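Transcriptional regulator, MerR family (Listeria monocytogenes str. 4b F2365, PDB 3GP4) is a putative MerR-family transcriptional regulator that probably binds promoter DNA through its helix-turn-helix domain and controls transcription. Local coordinates at residues Lys6-Lys11 against Asp17-Tyr22; Glu10-Ser15 against Arg47-Thr52; Ile25-Pro30 against Leu60-Leu65. All coordinates share one frame; numbering follows the deposited sequence.

Contact 1. Residues Lys6-Lys11 against Asp17-Tyr22; sequences KEASEK and DTIRYY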
# COMPACT_ATOMS: atom_id res chain seq x y z
N LYS A 6 -0.55 12.67 -26.56
CA LYS A 6 -1.93 12.81 -26.11
C LYS A 6 -2.71 11.49 -26.26
O LYS A 6 -3.42 11.08 -25.33
CB LYS A 6 -2.64 13.91 -26.88
CG LYS A 6 -3.99 14.33 -26.28
CD LYS A 6 -4.58 15.49 -27.10
CE LYS A 6 -5.74 16.13 -26.37
NZ LYS A 6 -6.87 15.18 -26.36
N GLU A 7 -2.56 10.84 -27.41
CA GLU A 7 -3.17 9.55 -27.63
C GLU A 7 -2.61 8.49 -26.66
O GLU A 7 -3.38 7.72 -26.07
CB GLU A 7 -2.99 9.10 -29.08
CG GLU A 7 -3.70 10.03 -30.05
CD GLU A 7 -3.46 9.65 -31.49
OE1 GLU A 7 -2.27 9.42 -31.86
OE2 GLU A 7 -4.47 9.60 -32.24
N ALA A 8 -1.29 8.45 -26.53
CA ALA A 8 -0.64 7.50 -25.65
C ALA A 8 -1.06 7.70 -24.17
O ALA A 8 -1.28 6.72 -23.48
CB ALA A 8 0.88 7.57 -25.80
N SER A 9 -1.19 8.95 -23.72
CA SER A 9 -1.68 9.27 -22.38
C SER A 9 -3.11 8.75 -22.15
O SER A 9 -3.39 8.11 -21.13
CB SER A 9 -1.59 10.78 -22.14
OG SER A 9 -2.26 11.19 -20.95
N GLU A 10 -4.00 9.01 -23.11
CA GLU A 10 -5.40 8.54 -23.05
C GLU A 10 -5.51 7.03 -23.00
O GLU A 10 -6.25 6.48 -22.20
CB GLU A 10 -6.20 9.11 -24.22
CG GLU A 10 -7.14 10.25 -23.82
CD GLU A 10 -7.15 11.45 -24.79
OE1 GLU A 10 -6.99 11.29 -26.03
OE2 GLU A 10 -7.33 12.59 -24.29
N LYS A 11 -4.76 6.36 -23.88
CA LYS A 11 -4.79 4.91 -24.00
C LYS A 11 -4.16 4.21 -22.79
O LYS A 11 -4.58 3.12 -22.39
CB LYS A 11 -4.07 4.53 -25.29
CG LYS A 11 -4.84 3.60 -26.20
CD LYS A 11 -4.38 2.17 -25.96
CE LYS A 11 -3.82 1.61 -27.25
NZ LYS A 11 -2.89 2.61 -27.93
N ASP A 17 2.85 14.33 -18.91
CA ASP A 17 4.10 14.63 -18.18
C ASP A 17 4.69 13.43 -17.42
O ASP A 17 5.92 13.36 -17.26
CB ASP A 17 3.98 15.84 -17.26
CG ASP A 17 4.11 17.17 -18.01
OD1 ASP A 17 4.29 17.17 -19.26
OD2 ASP A 17 3.98 18.21 -17.35
N THR A 18 3.86 12.49 -16.98
CA THR A 18 4.38 11.26 -16.32
C THR A 18 5.10 10.38 -17.35
O THR A 18 6.15 9.77 -17.06
CB THR A 18 3.28 10.48 -15.63
OG1 THR A 18 2.70 11.32 -14.62
CG2 THR A 18 3.85 9.19 -14.95
N ILE A 19 4.52 10.32 -18.55
CA ILE A 19 5.18 9.61 -19.64
C ILE A 19 6.56 10.23 -19.95
O ILE A 19 7.57 9.49 -20.04
CB ILE A 19 4.31 9.53 -20.92
CG1 ILE A 19 3.09 8.62 -20.67
CG2 ILE A 19 5.18 9.05 -22.10
CD1 ILE A 19 2.03 8.59 -21.78
N ARG A 20 6.63 11.55 -20.10
CA ARG A 20 7.89 12.23 -20.40
C ARG A 20 8.93 11.94 -19.30
O ARG A 20 10.11 11.72 -19.60
CB ARG A 20 7.73 13.76 -20.52
CG ARG A 20 6.94 14.28 -21.73
CD ARG A 20 6.61 15.77 -21.56
NE ARG A 20 5.95 16.28 -22.76
CZ ARG A 20 4.64 16.46 -22.90
NH1 ARG A 20 3.81 16.23 -21.89
NH2 ARG A 20 4.16 16.90 -24.06
N TYR A 21 8.47 11.98 -18.05
CA TYR A 21 9.33 11.68 -16.90
C TYR A 21 9.87 10.22 -16.93
O TYR A 21 11.04 10.00 -16.71
CB TYR A 21 8.56 11.98 -15.59
CG TYR A 21 9.24 11.44 -14.33
CD1 TYR A 21 10.36 12.07 -13.80
CD2 TYR A 21 8.72 10.33 -13.67
CE1 TYR A 21 10.98 11.58 -12.65
CE2 TYR A 21 9.32 9.84 -12.52
CZ TYR A 21 10.44 10.47 -12.02
OH TYR A 21 11.00 9.97 -10.88
N TYR A 22 8.99 9.25 -17.19
CA TYR A 22 9.40 7.84 -17.35
C TYR A 22 10.50 7.70 -18.41
O TYR A 22 11.47 6.98 -18.21
CB TYR A 22 8.23 6.96 -17.82
CG TYR A 22 7.15 6.61 -16.83
CD1 TYR A 22 7.27 6.92 -15.46
CD2 TYR A 22 6.02 5.92 -17.25
CE1 TYR A 22 6.26 6.57 -14.56
CE2 TYR A 22 5.00 5.57 -16.37
CZ TYR A 22 5.13 5.91 -15.03
OH TYR A 22 4.12 5.56 -14.19
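Ile19 packs against Ala8 and Ser9 where the two helices of the MerR helix-turn-helix come together; in this family the second of them, here helix 16-25, is the one expected to enter the DNA groove. The apolar part is small and rests almost wholly on one methyl. CD1 of Ile19 lies 3.8 Å from Ser9 N, and its distance to Ala8 CB is 4.3 Å. The tip thus sits against the backbone between Ala8 and Ser9 as much as on a side chain. CG1 turns away from the carbonyl carbon of its own residue (chi1 -68°), and an extended chi2 of 172° then carries CD1 straight across to helix 5-12. Ala8, itself buried, also touches Phe41, in the loop before helix 43-57, and Leu46 of that helix.

The polar interactions run beside the apolar spot, not across it. Ser9 OG donates to Val14 O and so ties the first helix to the turn that follows. On each helix an ion pair links residues one turn or nearly one turn apart: Lys6 NZ lies 3.3 Å from Glu10 OE2, a weak bond, and Arg20 NH1 forms a salt bridge of 2.8 Å with Asp17 OD1 whose hydrogen bond is weak, bent to 123° at the hydrogen.

Contact 2. Residues Glu10-Ser15 against Arg47-Thr52; sequences EKSGVS and RWILFT
The turn of the helix-turn-helix rests on helix 43-57 through Ser12 and Val14, which meet Ile49 and Leu50. Ile49 CG2 is the shared point: it lies 3.7 Å from Val14 CG2 and 3.8 Å from Ser12 CB, so one methyl fits against both residues. The side chains of Val14 and Ile49 meet at an oblique angle. With CG2 anti to its backbone N, Ile49 directs this branch at the turn. Leu50 CB does not point at the turn, but the end of the chain reaches it, CD2 lying 3.4 Å from Ser12 O.

Ser12 spends its hydroxyl on its own helix end. OG donates to Ala8 O and receives a weak bond from Val14 N at 3.4 Å. It also lies 3.8 Å from Ile49 CG2, as near as CB does, so the hydroxyl is held by Ala8 O while its flank touches the methyl. Between the two contact residues Gly13 takes a positive phi of 71°, and the chain leaves the helix there.

Ile19 of helix 16-25 touches Ser12, Val14 and Ile49 alike, so three helices converge here, while Ile28, from the loop after helix 16-25, packs on Ile49 and Thr52.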
# COMPACT_ATOMS: atom_id res chain seq x y z
N GLU A 10 -4.00 9.01 -23.11
CA GLU A 10 -5.40 8.54 -23.05
C GLU A 10 -5.51 7.03 -23.00
O GLU A 10 -6.25 6.48 -22.20
CB GLU A 10 -6.20 9.11 -24.22
CG GLU A 10 -7.14 10.25 -23.82
CD GLU A 10 -7.15 11.45 -24.79
OE1 GLU A 10 -6.99 11.29 -26.03
OE2 GLU A 10 -7.33 12.59 -24.29
N LYS A 11 -4.76 6.36 -23.88
CA LYS A 11 -4.79 4.91 -24.00
C LYS A 11 -4.16 4.21 -22.79
O LYS A 11 -4.58 3.12 -22.39
CB LYS A 11 -4.07 4.53 -25.29
CG LYS A 11 -4.84 3.60 -26.20
CD LYS A 11 -4.38 2.17 -25.96
CE LYS A 11 -3.82 1.61 -27.25
NZ LYS A 11 -2.89 2.61 -27.93
N SER A 12 -3.15 4.84 -22.21
CA SER A 12 -2.41 4.25 -21.10
C SER A 12 -2.96 4.60 -19.71
O SER A 12 -2.61 3.95 -18.72
CB SER A 12 -0.93 4.66 -21.20
OG SER A 12 -0.77 6.05 -21.00
N GLY A 13 -3.77 5.65 -19.61
CA GLY A 13 -4.25 6.11 -18.30
C GLY A 13 -3.18 6.76 -17.45
O GLY A 13 -3.32 6.87 -16.24
N VAL A 14 -2.09 7.18 -18.11
CA VAL A 14 -0.97 7.84 -17.47
C VAL A 14 -0.84 9.25 -18.07
O VAL A 14 -0.92 9.39 -19.29
CB VAL A 14 0.34 7.02 -17.75
CG1 VAL A 14 1.56 7.73 -17.25
CG2 VAL A 14 0.24 5.66 -17.12
N SER A 15 -0.65 10.27 -17.23
CA SER A 15 -0.49 11.68 -17.70
C SER A 15 0.68 11.82 -18.70
O SER A 15 1.67 11.09 -18.60
CB SER A 15 -0.29 12.66 -16.53
OG SER A 15 1.08 12.91 -16.25
N ARG A 47 3.05 -0.88 -23.72
CA ARG A 47 3.24 -2.00 -22.79
C ARG A 47 4.22 -1.61 -21.67
O ARG A 47 4.03 -1.96 -20.48
CB ARG A 47 3.71 -3.27 -23.49
CG ARG A 47 2.71 -3.80 -24.55
CD ARG A 47 3.05 -5.22 -24.96
NE ARG A 47 2.38 -5.63 -26.21
CZ ARG A 47 1.09 -5.96 -26.34
NH1 ARG A 47 0.26 -5.91 -25.29
NH2 ARG A 47 0.63 -6.33 -27.53
N TRP A 48 5.28 -0.89 -22.03
CA TRP A 48 6.22 -0.43 -20.97
C TRP A 48 5.60 0.62 -20.03
O TRP A 48 5.86 0.60 -18.83
CB TRP A 48 7.50 0.13 -21.58
CG TRP A 48 8.48 -0.94 -21.88
CD1 TRP A 48 8.69 -1.54 -23.10
CD2 TRP A 48 9.38 -1.56 -20.97
NE1 TRP A 48 9.68 -2.50 -23.00
CE2 TRP A 48 10.12 -2.52 -21.69
CE3 TRP A 48 9.64 -1.39 -19.60
CZ2 TRP A 48 11.09 -3.34 -21.09
CZ3 TRP A 48 10.62 -2.20 -19.01
CH2 TRP A 48 11.33 -3.15 -19.75
N ILE A 49 4.80 1.53 -20.57
CA ILE A 49 4.17 2.58 -19.74
C ILE A 49 3.20 1.93 -18.72
O ILE A 49 3.20 2.24 -17.50
CB ILE A 49 3.46 3.62 -20.64
CG1 ILE A 49 4.51 4.46 -21.40
CG2 ILE A 49 2.56 4.54 -19.81
CD1 ILE A 49 3.98 5.20 -22.67
N LEU A 50 2.46 0.97 -19.23
CA LEU A 50 1.46 0.25 -18.44
C LEU A 50 2.09 -0.61 -17.34
O LEU A 50 1.66 -0.58 -16.17
CB LEU A 50 0.60 -0.58 -19.40
CG LEU A 50 -0.39 0.22 -20.27
CD1 LEU A 50 -1.04 -0.74 -21.29
CD2 LEU A 50 -1.47 0.87 -19.41
N PHE A 51 3.12 -1.38 -17.69
CA PHE A 51 3.91 -2.12 -16.69
C PHE A 51 4.50 -1.19 -15.61
O PHE A 51 4.42 -1.53 -14.40
CB PHE A 51 4.99 -2.95 -17.39
CG PHE A 51 5.84 -3.78 -16.46
CD1 PHE A 51 5.34 -4.96 -15.90
CD2 PHE A 51 7.14 -3.41 -16.21
CE1 PHE A 51 6.16 -5.74 -15.07
CE2 PHE A 51 7.97 -4.20 -15.37
CZ PHE A 51 7.48 -5.34 -14.82
N THR A 52 5.07 -0.05 -16.03
CA THR A 52 5.71 0.90 -15.11
C THR A 52 4.71 1.45 -14.12
O THR A 52 4.92 1.37 -12.89
CB THR A 52 6.39 2.07 -15.86
OG1 THR A 52 7.42 1.54 -16.69
CG2 THR A 52 7.04 3.09 -14.87

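Contact 3. Residues Ile25-Pro30 against Leu60-Leu65; sequences IGLIPP and LSIEAL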
# COMPACT_ATOMS: atom_id res chain seq x y z
N ILE A 25 13.96 9.56 -17.22
CA ILE A 25 14.80 8.94 -16.19
C ILE A 25 15.12 7.45 -16.43
O ILE A 25 15.81 6.81 -15.63
CB ILE A 25 14.29 9.20 -14.75
CG1 ILE A 25 12.99 8.43 -14.46
CG2 ILE A 25 14.29 10.73 -14.43
CD1 ILE A 25 12.86 8.16 -12.96
N GLY A 26 14.63 6.92 -17.54
CA GLY A 26 14.92 5.56 -17.95
C GLY A 26 14.05 4.48 -17.35
O GLY A 26 14.53 3.36 -17.11
N LEU A 27 12.79 4.80 -17.09
CA LEU A 27 11.82 3.78 -16.69
C LEU A 27 11.23 3.06 -17.88
O LEU A 27 10.90 1.87 -17.80
CB LEU A 27 10.71 4.42 -15.89
CG LEU A 27 11.11 4.70 -14.43
CD1 LEU A 27 9.99 5.60 -13.83
CD2 LEU A 27 11.26 3.44 -13.59
N ILE A 28 11.13 3.76 -19.00
CA ILE A 28 10.67 3.15 -20.27
C ILE A 28 11.72 3.40 -21.35
O ILE A 28 12.56 4.31 -21.21
CB ILE A 28 9.28 3.66 -20.73
CG1 ILE A 28 9.34 5.14 -21.17
CG2 ILE A 28 8.23 3.35 -19.61
CD1 ILE A 28 7.98 5.80 -21.54
N PRO A 29 11.70 2.57 -22.40
CA PRO A 29 12.73 2.76 -23.44
C PRO A 29 12.56 4.10 -24.19
O PRO A 29 11.44 4.61 -24.28
CB PRO A 29 12.51 1.56 -24.38
CG PRO A 29 11.78 0.54 -23.57
CD PRO A 29 10.93 1.33 -22.57
N PRO A 30 13.65 4.66 -24.76
CA PRO A 30 13.50 5.90 -25.50
C PRO A 30 12.46 5.77 -26.62
O PRO A 30 12.38 4.75 -27.27
CB PRO A 30 14.88 6.10 -26.13
CG PRO A 30 15.80 5.37 -25.22
CD PRO A 30 15.02 4.13 -24.87
N LEU A 60 7.06 -0.94 -6.25
CA LEU A 60 8.40 -1.36 -6.70
C LEU A 60 9.23 -0.10 -6.80
O LEU A 60 8.75 0.93 -7.31
CB LEU A 60 8.36 -2.08 -8.06
CG LEU A 60 8.06 -3.58 -7.97
CD1 LEU A 60 6.61 -3.86 -7.57
CD2 LEU A 60 8.40 -4.31 -9.30
N SER A 61 10.47 -0.17 -6.33
CA SER A 61 11.30 1.03 -6.34
C SER A 61 11.64 1.48 -7.75
O SER A 61 11.80 0.66 -8.67
CB SER A 61 12.56 0.88 -5.47
OG SER A 61 13.72 0.46 -6.19
N ILE A 62 11.64 2.80 -7.90
CA ILE A 62 12.06 3.49 -9.10
C ILE A 62 13.46 2.96 -9.48
O ILE A 62 13.69 2.67 -10.65
CB ILE A 62 12.09 5.02 -8.83
CG1 ILE A 62 10.71 5.67 -9.03
CG2 ILE A 62 13.14 5.74 -9.66
CD1 ILE A 62 10.39 6.06 -10.39
N GLU A 63 14.35 2.76 -8.51
CA GLU A 63 15.73 2.32 -8.85
C GLU A 63 15.74 0.89 -9.41
O GLU A 63 16.53 0.59 -10.29
CB GLU A 63 16.75 2.49 -7.70
CG GLU A 63 16.89 3.95 -7.13
CD GLU A 63 17.33 5.00 -8.16
OE1 GLU A 63 17.93 4.67 -9.21
OE2 GLU A 63 17.10 6.21 -7.90
N ALA A 64 14.87 0.02 -8.89
CA ALA A 64 14.82 -1.37 -9.38
C ALA A 64 14.32 -1.37 -10.82
O ALA A 64 14.86 -2.09 -11.67
CB ALA A 64 13.93 -2.24 -8.49
N LEU A 65 13.30 -0.54 -11.10
CA LEU A 65 12.64 -0.54 -12.41
C LEU A 65 13.59 0.06 -13.47
O LEU A 65 13.61 -0.42 -14.61
CB LEU A 65 11.32 0.22 -12.37
CG LEU A 65 10.21 -0.48 -11.53
CD1 LEU A 65 9.05 0.46 -11.40
CD2 LEU A 65 9.76 -1.78 -12.19
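Leu27 and Ile25 meet Ile62 and Leu65 without a flat group between them: the contact has no ring face or edge, just branched aliphatic chains from the end of helix 16-25 and the loop that follows it, set against the start of helix 62-74. It docks the loop after the helix-turn-helix on helix 62-74, within the MerR-family region. Leu27 does most of the work by using both of its methyls. CD1 is set 3.5 Å from Ile62 CD1, the two chains crossing at about a right angle. CD2 presses on Leu65 CB at 3.4 Å. Both pairs are tighter than ordinary van der Waals spacing. Leu27 CG is anti to its carbonyl carbon (chi1 -79°), and the extended chi2 brings the forked end up to the helix although its CB does not aim there. Ile25 adds a looser touch at the border, its CD1 being 4.1 Å from Ile62 CG2.

Each side is shaped by a helix end. Gly26, at a positive phi of 85°, forms the Schellman motif that ends helix 16-25 and hands the chain to Leu27. Opposite, Ser61 is the N-cap of helix 62-74, and its OG accepts from Ala64 N at 3.0 Å with a 151° angle. Further cover comes from Tyr22 and Ile66 on Leu27, and from Tyr21 and Arg56 on Ile62.

With hydrocarbon against hydrocarbon and no polar bond between the two segments, the hold depends on shape and close packing.

From the N terminus, contact 1 closes first, folding 17-22 back on 6-11 across five intervening residues that include the turn. Contact 2 starts from the same stretch, sharing Glu10 and Lys11, but closes a much longer loop, bringing 47-52 back to the turn. Contact 3 opens within that loop at 25-30 and closes beyond it at 60-65, so contacts 2 and 3 cross, whereas contact 1 is complete before contact 3 opens. Tyr22 packs on Thr52, its O probably accepts a hydrogen bond from Leu27 N, and Trp48 packs on Pro29. Together the contacts join helices 5-12, 16-25, 43-57 and 62-74 into what is, by family, the DNA-binding domain, from which helix 79-130 extends.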